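Local coordinates for mandelate racemase / muconate lactonizing enzyme, C-terminal domain protein (Pseudovibrio sp. JE062, PDB 4JHM) that is of unknown specific function but belongs to the enolase superfamily, joining a mandelate racemase / muconate lactonizing enzyme-type N-terminal domain to a TIM-barrel-like C-terminal domain, at residues V257-S262 against I288-K294; W266-D272 against K294-Q299. All coordinates share one frame. Residue numbers count along the deposited sequence, not the author numbering.

Contact 1 of 2, residues V257-S262 against I288-K294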
loop_
_atom_site.group_PDB
_atom_site.type_symbol
_atom_site.label_atom_id
_atom_site.label_comp_id
_atom_site.label_asym_id
_atom_site.label_seq_id
_atom_site.Cartn_x
_atom_site.Cartn_y
_atom_site.Cartn_z
ATOM N N VAL A 257 -17.917 -5.371 -9.757
ATOM C CA VAL A 257 -18.514 -5.391 -8.425
ATOM C C VAL A 257 -17.496 -5.866 -7.394
ATOM O O VAL A 257 -17.390 -5.310 -6.296
ATOM C CB VAL A 257 -19.725 -6.343 -8.371
ATOM C CG1 VAL A 257 -20.112 -6.633 -6.926
ATOM C CG2 VAL A 257 -20.900 -5.759 -9.142
ATOM N N THR A 258 -16.753 -6.905 -7.752
ATOM C CA THR A 258 -15.776 -7.478 -6.847
ATOM C C THR A 258 -14.721 -6.446 -6.489
ATOM O O THR A 258 -14.373 -6.272 -5.323
ATOM C CB THR A 258 -15.107 -8.707 -7.478
ATOM O OG1 THR A 258 -16.053 -9.786 -7.524
ATOM C CG2 THR A 258 -13.869 -9.128 -6.678
ATOM N N HIS A 259 -14.222 -5.760 -7.509
ATOM C CA HIS A 259 -13.194 -4.752 -7.332
ATOM C C HIS A 259 -13.677 -3.573 -6.481
ATOM O O HIS A 259 -12.942 -3.075 -5.622
ATOM C CB HIS A 259 -12.751 -4.241 -8.699
ATOM C CG HIS A 259 -11.673 -3.208 -8.628
ATOM N ND1 HIS A 259 -11.939 -1.858 -8.584
ATOM C CD2 HIS A 259 -10.325 -3.328 -8.584
ATOM C CE1 HIS A 259 -10.803 -1.189 -8.522
ATOM N NE2 HIS A 259 -9.808 -2.058 -8.519
ATOM N N ALA A 260 -14.907 -3.125 -6.731
ATOM C CA ALA A 260 -15.473 -1.973 -6.031
ATOM C C ALA A 260 -15.549 -2.229 -4.529
ATOM O O ALA A 260 -15.115 -1.412 -3.716
ATOM C CB ALA A 260 -16.855 -1.652 -6.579
ATOM N N LEU A 261 -16.107 -3.370 -4.160
ATOM C CA LEU A 261 -16.176 -3.743 -2.761
ATOM C C LEU A 261 -14.765 -3.917 -2.194
ATOM O O LEU A 261 -14.475 -3.457 -1.091
ATOM C CB LEU A 261 -17.000 -5.022 -2.602
ATOM C CG LEU A 261 -18.467 -4.887 -3.018
ATOM C CD1 LEU A 261 -19.196 -6.214 -2.875
ATOM C CD2 LEU A 261 -19.155 -3.822 -2.186
ATOM N N SER A 262 -13.888 -4.557 -2.964
ATOM C CA SER A 262 -12.509 -4.806 -2.538
ATOM C C SER A 262 -11.713 -3.533 -2.254
ATOM O O SER A 262 -10.785 -3.551 -1.451
ATOM C CB SER A 262 -11.763 -5.630 -3.590
ATOM O OG SER A 262 -12.111 -6.999 -3.500
ATOM N N ILE A 288 -21.578 -12.483 -3.875
ATOM C CA ILE A 288 -20.333 -11.727 -3.838
ATOM C C ILE A 288 -20.371 -10.663 -2.742
ATOM O O ILE A 288 -19.406 -10.505 -1.988
ATOM C CB ILE A 288 -20.027 -11.100 -5.211
ATOM C CG1 ILE A 288 -19.735 -12.214 -6.221
ATOM C CG2 ILE A 288 -18.847 -10.144 -5.121
ATOM C CD1 ILE A 288 -19.641 -11.748 -7.658
ATOM N N ALA A 289 -21.489 -9.948 -2.646
ATOM C CA ALA A 289 -21.681 -8.982 -1.565
ATOM C C ALA A 289 -21.605 -9.683 -0.223
ATOM O O ALA A 289 -20.942 -9.215 0.693
ATOM C CB ALA A 289 -23.016 -8.279 -1.705
ATOM N N ALA A 290 -22.294 -10.814 -0.114
ATOM C CA ALA A 290 -22.258 -11.619 1.102
ATOM C C ALA A 290 -20.821 -11.758 1.603
ATOM O O ALA A 290 -20.509 -11.390 2.733
ATOM C CB ALA A 290 -22.867 -12.990 0.842
ATOM N N GLY A 291 -19.948 -12.269 0.742
ATOM C CA GLY A 291 -18.543 -12.470 1.091
ATOM C C GLY A 291 -17.829 -11.188 1.481
ATOM O O GLY A 291 -16.777 -11.226 2.116
ATOM N N HIS A 292 -18.396 -10.050 1.093
ATOM C CA HIS A 292 -17.858 -8.753 1.492
ATOM C C HIS A 292 -18.649 -8.147 2.652
ATOM O O HIS A 292 -18.456 -6.984 2.993
ATOM C CB HIS A 292 -17.854 -7.789 0.300
ATOM C CG HIS A 292 -16.721 -8.015 -0.654
ATOM N ND1 HIS A 292 -15.451 -7.527 -0.429
ATOM C CD2 HIS A 292 -16.667 -8.675 -1.835
ATOM C CE1 HIS A 292 -14.665 -7.878 -1.430
ATOM N NE2 HIS A 292 -15.377 -8.577 -2.295
ATOM N N SER A 293 -19.541 -8.939 3.246
ATOM C CA SER A 293 -20.310 -8.518 4.415
ATOM C C SER A 293 -21.186 -7.299 4.142
ATOM O O SER A 293 -21.330 -6.423 5.000
ATOM C CB SER A 293 -19.372 -8.220 5.590
ATOM O OG SER A 293 -18.529 -9.325 5.874
ATOM N N LYS A 294 -21.784 -7.248 2.955
ATOM C CA LYS A 294 -22.633 -6.129 2.593
ATOM C C LYS A 294 -23.886 -6.589 1.854
ATOM O O LYS A 294 -23.974 -7.733 1.403
ATOM C CB LYS A 294 -21.863 -5.124 1.728
ATOM C CG LYS A 294 -20.501 -4.752 2.280
ATOM C CD LYS A 294 -20.026 -3.381 1.836
ATOM C CE LYS A 294 -18.526 -3.258 2.068
ATOM N NZ LYS A 294 -18.042 -1.857 2.172
#
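Leu261 is the central side chain of this contact between helix 254-262 and the C-terminal end of helix 279-291 with the turn after it, with 100 Å² of its surface covered by 288-294. Its mt rotamer (chi1 -64°, chi2 178°) leaves CB over one face of the His292 ring, 3.6 Å from the centroid and 10° off the normal, a CH-pi contact. The two methyls go separate ways: CD1 reaches Ala289 CA at 3.9 Å, while CD2 lies 4.1 Å from Lys294 CD. The chain of Lys294, trans from chi2 to chi4, runs past Leu261 and carries its ammonium on to the carbonyl of Trp266. With chi1 in the m well, His292 turns its ring face to Leu261 and its edge to Ser262 (OG to His292 CE1, 3.4 Å), and Ser262 OG in turn donates to Thr258 O, 3.0 Å away, one turn back. At the other end, Ile288 CG2 approaches Val257 CG1 at 4.1 Å and Thr258 OG1 at 3.7 Å, that hydroxyl being hydrogen-bonded to Leu254 O. No hydrogen bond crosses between the segments. Helix 279-291 ends in a Schellman motif, with Lys294 N 3.1 Å from Ala289 O, Ser293 N 2.7 Å from Ala290 O and Ser293 at positive phi. Thr258 also packs on His292 of a second subunit, and His292 on its Thr258. Such side-by-side packing of successive helices is characteristic of the outer layer of a TIM barrel.

Contact 2 of 2, residues W266-D272 against K294-Q299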
loop_
_atom_site.group_PDB
_atom_site.type_symbol
_atom_site.label_atom_id
_atom_site.label_comp_id
_atom_site.label_asym_id
_atom_site.label_seq_id
_atom_site.Cartn_x
_atom_site.Cartn_y
_atom_site.Cartn_z
ATOM N N TRP A 266 -17.960 1.209 -2.369
ATOM C CA TRP A 266 -19.382 1.126 -2.052
ATOM C C TRP A 266 -19.663 0.642 -0.636
ATOM O O TRP A 266 -18.904 -0.147 -0.076
ATOM C CB TRP A 266 -20.062 0.146 -2.995
ATOM C CG TRP A 266 -19.924 0.446 -4.452
ATOM C CD1 TRP A 266 -19.688 1.657 -5.028
ATOM C CD2 TRP A 266 -20.071 -0.487 -5.526
ATOM N NE1 TRP A 266 -19.654 1.530 -6.398
ATOM C CE2 TRP A 266 -19.890 0.222 -6.726
ATOM C CE3 TRP A 266 -20.328 -1.858 -5.588
ATOM C CZ2 TRP A 266 -19.960 -0.391 -7.969
ATOM C CZ3 TRP A 266 -20.393 -2.463 -6.823
ATOM C CH2 TRP A 266 -20.212 -1.731 -7.996
ATOM N N SER A 267 -20.785 1.090 -0.080
ATOM C CA SER A 267 -21.304 0.552 1.184
ATOM C C SER A 267 -22.274 -0.603 0.922
ATOM O O SER A 267 -22.616 -1.364 1.828
ATOM C CB SER A 267 -22.027 1.643 1.960
ATOM O OG SER A 267 -21.240 2.811 2.042
ATOM N N ASP A 268 -22.727 -0.716 -0.321
ATOM C CA ASP A 268 -23.550 -1.840 -0.759
ATOM C C ASP A 268 -23.240 -2.107 -2.219
ATOM O O ASP A 268 -22.284 -1.555 -2.767
ATOM C CB ASP A 268 -25.042 -1.538 -0.579
ATOM C CG ASP A 268 -25.500 -0.307 -1.354
ATOM O OD1 ASP A 268 -24.964 -0.035 -2.453
ATOM O OD2 ASP A 268 -26.413 0.391 -0.859
ATOM N N VAL A 269 -24.030 -2.960 -2.857
ATOM C CA VAL A 269 -23.947 -3.085 -4.304
ATOM C C VAL A 269 -25.350 -3.003 -4.860
ATOM O O VAL A 269 -26.297 -3.505 -4.258
ATOM C CB VAL A 269 -23.202 -4.361 -4.761
ATOM C CG1 VAL A 269 -22.932 -5.280 -3.586
ATOM C CG2 VAL A 269 -23.959 -5.078 -5.873
ATOM N N ARG A 270 -25.481 -2.335 -5.995
ATOM C CA ARG A 270 -26.781 -2.080 -6.578
ATOM C C ARG A 270 -26.780 -2.566 -8.009
ATOM O O ARG A 270 -26.062 -2.041 -8.853
ATOM C CB ARG A 270 -27.106 -0.593 -6.517
ATOM C CG ARG A 270 -28.287 -0.176 -7.379
ATOM C CD ARG A 270 -28.543 1.314 -7.240
ATOM N NE ARG A 270 -28.474 1.689 -5.832
ATOM C CZ ARG A 270 -29.456 1.489 -4.965
ATOM N NH1 ARG A 270 -30.593 0.939 -5.368
ATOM N NH2 ARG A 270 -29.303 1.839 -3.695
ATOM N N GLN A 271 -27.582 -3.589 -8.266
ATOM C CA GLN A 271 -27.682 -4.169 -9.584
ATOM C C GLN A 271 -29.136 -4.376 -9.913
ATOM O O GLN A 271 -29.992 -4.372 -9.032
ATOM C CB GLN A 271 -26.975 -5.516 -9.635
ATOM C CG GLN A 271 -25.481 -5.446 -9.411
ATOM C CD GLN A 271 -24.735 -5.016 -10.650
ATOM O OE1 GLN A 271 -24.810 -3.861 -11.060
ATOM N NE2 GLN A 271 -24.003 -5.949 -11.255
ATOM N N ASP A 272 -29.399 -4.563 -11.197
ATOM C CA ASP A 272 -30.725 -4.858 -11.691
ATOM C C ASP A 272 -30.580 -6.122 -12.517
ATOM O O ASP A 272 -29.690 -6.220 -13.363
ATOM C CB ASP A 272 -31.228 -3.692 -12.544
ATOM C CG ASP A 272 -32.681 -3.837 -12.944
ATOM O OD1 ASP A 272 -33.233 -4.951 -12.833
ATOM O OD2 ASP A 272 -33.269 -2.826 -13.377
ATOM N N LYS A 294 -21.784 -7.248 2.955
ATOM C CA LYS A 294 -22.633 -6.129 2.593
ATOM C C LYS A 294 -23.886 -6.589 1.854
ATOM O O LYS A 294 -23.974 -7.733 1.403
ATOM C CB LYS A 294 -21.863 -5.124 1.728
ATOM C CG LYS A 294 -20.501 -4.752 2.280
ATOM C CD LYS A 294 -20.026 -3.381 1.836
ATOM C CE LYS A 294 -18.526 -3.258 2.068
ATOM N NZ LYS A 294 -18.042 -1.857 2.172
ATOM N N ASN A 295 -24.845 -5.676 1.731
ATOM C CA ASN A 295 -26.110 -5.964 1.080
ATOM C C ASN A 295 -26.113 -5.600 -0.398
ATOM O O ASN A 295 -25.280 -4.816 -0.860
ATOM C CB ASN A 295 -27.227 -5.200 1.783
ATOM C CG ASN A 295 -27.466 -5.695 3.189
ATOM O OD1 ASN A 295 -27.035 -6.782 3.553
ATOM N ND2 ASN A 295 -28.165 -4.901 3.985
ATOM N N LEU A 296 -27.054 -6.182 -1.130
ATOM C CA LEU A 296 -27.281 -5.832 -2.515
ATOM C C LEU A 296 -28.670 -5.231 -2.624
ATOM O O LEU A 296 -29.655 -5.955 -2.708
ATOM C CB LEU A 296 -27.169 -7.067 -3.414
ATOM C CG LEU A 296 -27.027 -6.776 -4.917
ATOM C CD1 LEU A 296 -26.656 -8.029 -5.693
ATOM C CD2 LEU A 296 -28.289 -6.160 -5.499
ATOM N N GLU A 297 -28.755 -3.907 -2.613
ATOM C CA GLU A 297 -30.039 -3.228 -2.724
ATOM C C GLU A 297 -30.468 -3.188 -4.183
ATOM O O GLU A 297 -29.889 -2.464 -4.987
ATOM C CB GLU A 297 -29.948 -1.815 -2.152
ATOM C CG GLU A 297 -29.535 -1.785 -0.690
ATOM C CD GLU A 297 -30.424 -2.641 0.199
ATOM O OE1 GLU A 297 -31.642 -2.706 -0.065
ATOM O OE2 GLU A 297 -29.909 -3.236 1.174
ATOM N N ILE A 298 -31.485 -3.976 -4.517
ATOM C CA ILE A 298 -31.910 -4.152 -5.901
ATOM C C ILE A 298 -32.491 -2.884 -6.496
ATOM O O ILE A 298 -33.188 -2.118 -5.832
ATOM C CB ILE A 298 -32.977 -5.266 -6.050
ATOM C CG1 ILE A 298 -34.136 -5.043 -5.074
ATOM C CG2 ILE A 298 -32.357 -6.639 -5.835
ATOM C CD1 ILE A 298 -35.262 -6.046 -5.210
ATOM N N GLN A 299 -32.189 -2.673 -7.766
ATOM C CA GLN A 299 -32.857 -1.660 -8.541
ATOM C C GLN A 299 -34.032 -2.336 -9.228
ATOM O O GLN A 299 -33.903 -2.854 -10.338
ATOM C CB GLN A 299 -31.895 -1.065 -9.560
ATOM C CG GLN A 299 -32.562 -0.198 -10.604
ATOM C CD GLN A 299 -31.670 0.930 -11.052
ATOM O OE1 GLN A 299 -31.325 1.036 -12.228
ATOM N NE2 GLN A 299 -31.277 1.777 -10.110
#
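Val269 overlaps Leu296, its CG2 resting 3.6 Å from Leu296 CG where the two backbones form a single bridge (CA to CA, 4.7 Å). The segments run the same way, their end-to-end directions 39° apart, and the register advances one residue at a time from Asp268 opposite Asn295 to Arg270 opposite Glu297. Val269 N donates to Asn295 O at 3.0 Å (155° at the hydrogen). Farther on, Gln299 N donates to Gln271 O at 3.1 Å with a nearly straight angle of 178°. Between them lie two CA-H...O contacts, Leu296 CA to Val269 O at 3.1 Å and Arg270 CA to Glu297 O at 3.5 Å. Lys294 adds a side-chain bond at the start, NZ to Trp266 O at 3.0 Å.

Side chains alternate about this pairing. Val269, Gln271 and Leu296 pack on helix 279-291, whereas Arg270 and Glu297 both touch Trp220 of strand 220-222. The guanidinium has Glu297 O over one face, but NH1 to that oxygen is 3.5 Å at a poor angle and makes no hydrogen bond. Its NH2 is bonded instead to Ser245, which also binds Asp268 OD1; the Glu297 carboxylate takes the backbone amides of Asn321 and Phe322. Neither segment is a regular strand, but in sequence order they probably take the sixth and seventh strand positions of the barrel, as in the enolase superfamily. The chemistry implies that main-chain hydrogen bonding holds the parallel pair together, with apolar contact on the helix-facing side and the inward-facing charges tied to neighbouring strands and loops rather than to each other.

Both contacts are buried, but at different depths: the centre of contact 2 lies about 11 Å from the chain centre and that of contact 1 about 19 Å, with their own centres about 10 Å apart. Contact 1 joins helix 254-262 to the end of helix 279-291 and the turn that follows, in the outer layer, and also faces other subunits, whereas no other chain touches contact 2, which joins the strand-like segments beneath. The four segments alternate along the sequence, and Lys294 belongs to both contacts. Packing links the layers, for instance Ala289 CB to Val269 CG1 at 3.5 Å. Contact 1 rests on side-chain packing with no hydrogen bond across it, whereas contact 2 adds backbone hydrogen bonds to its packing.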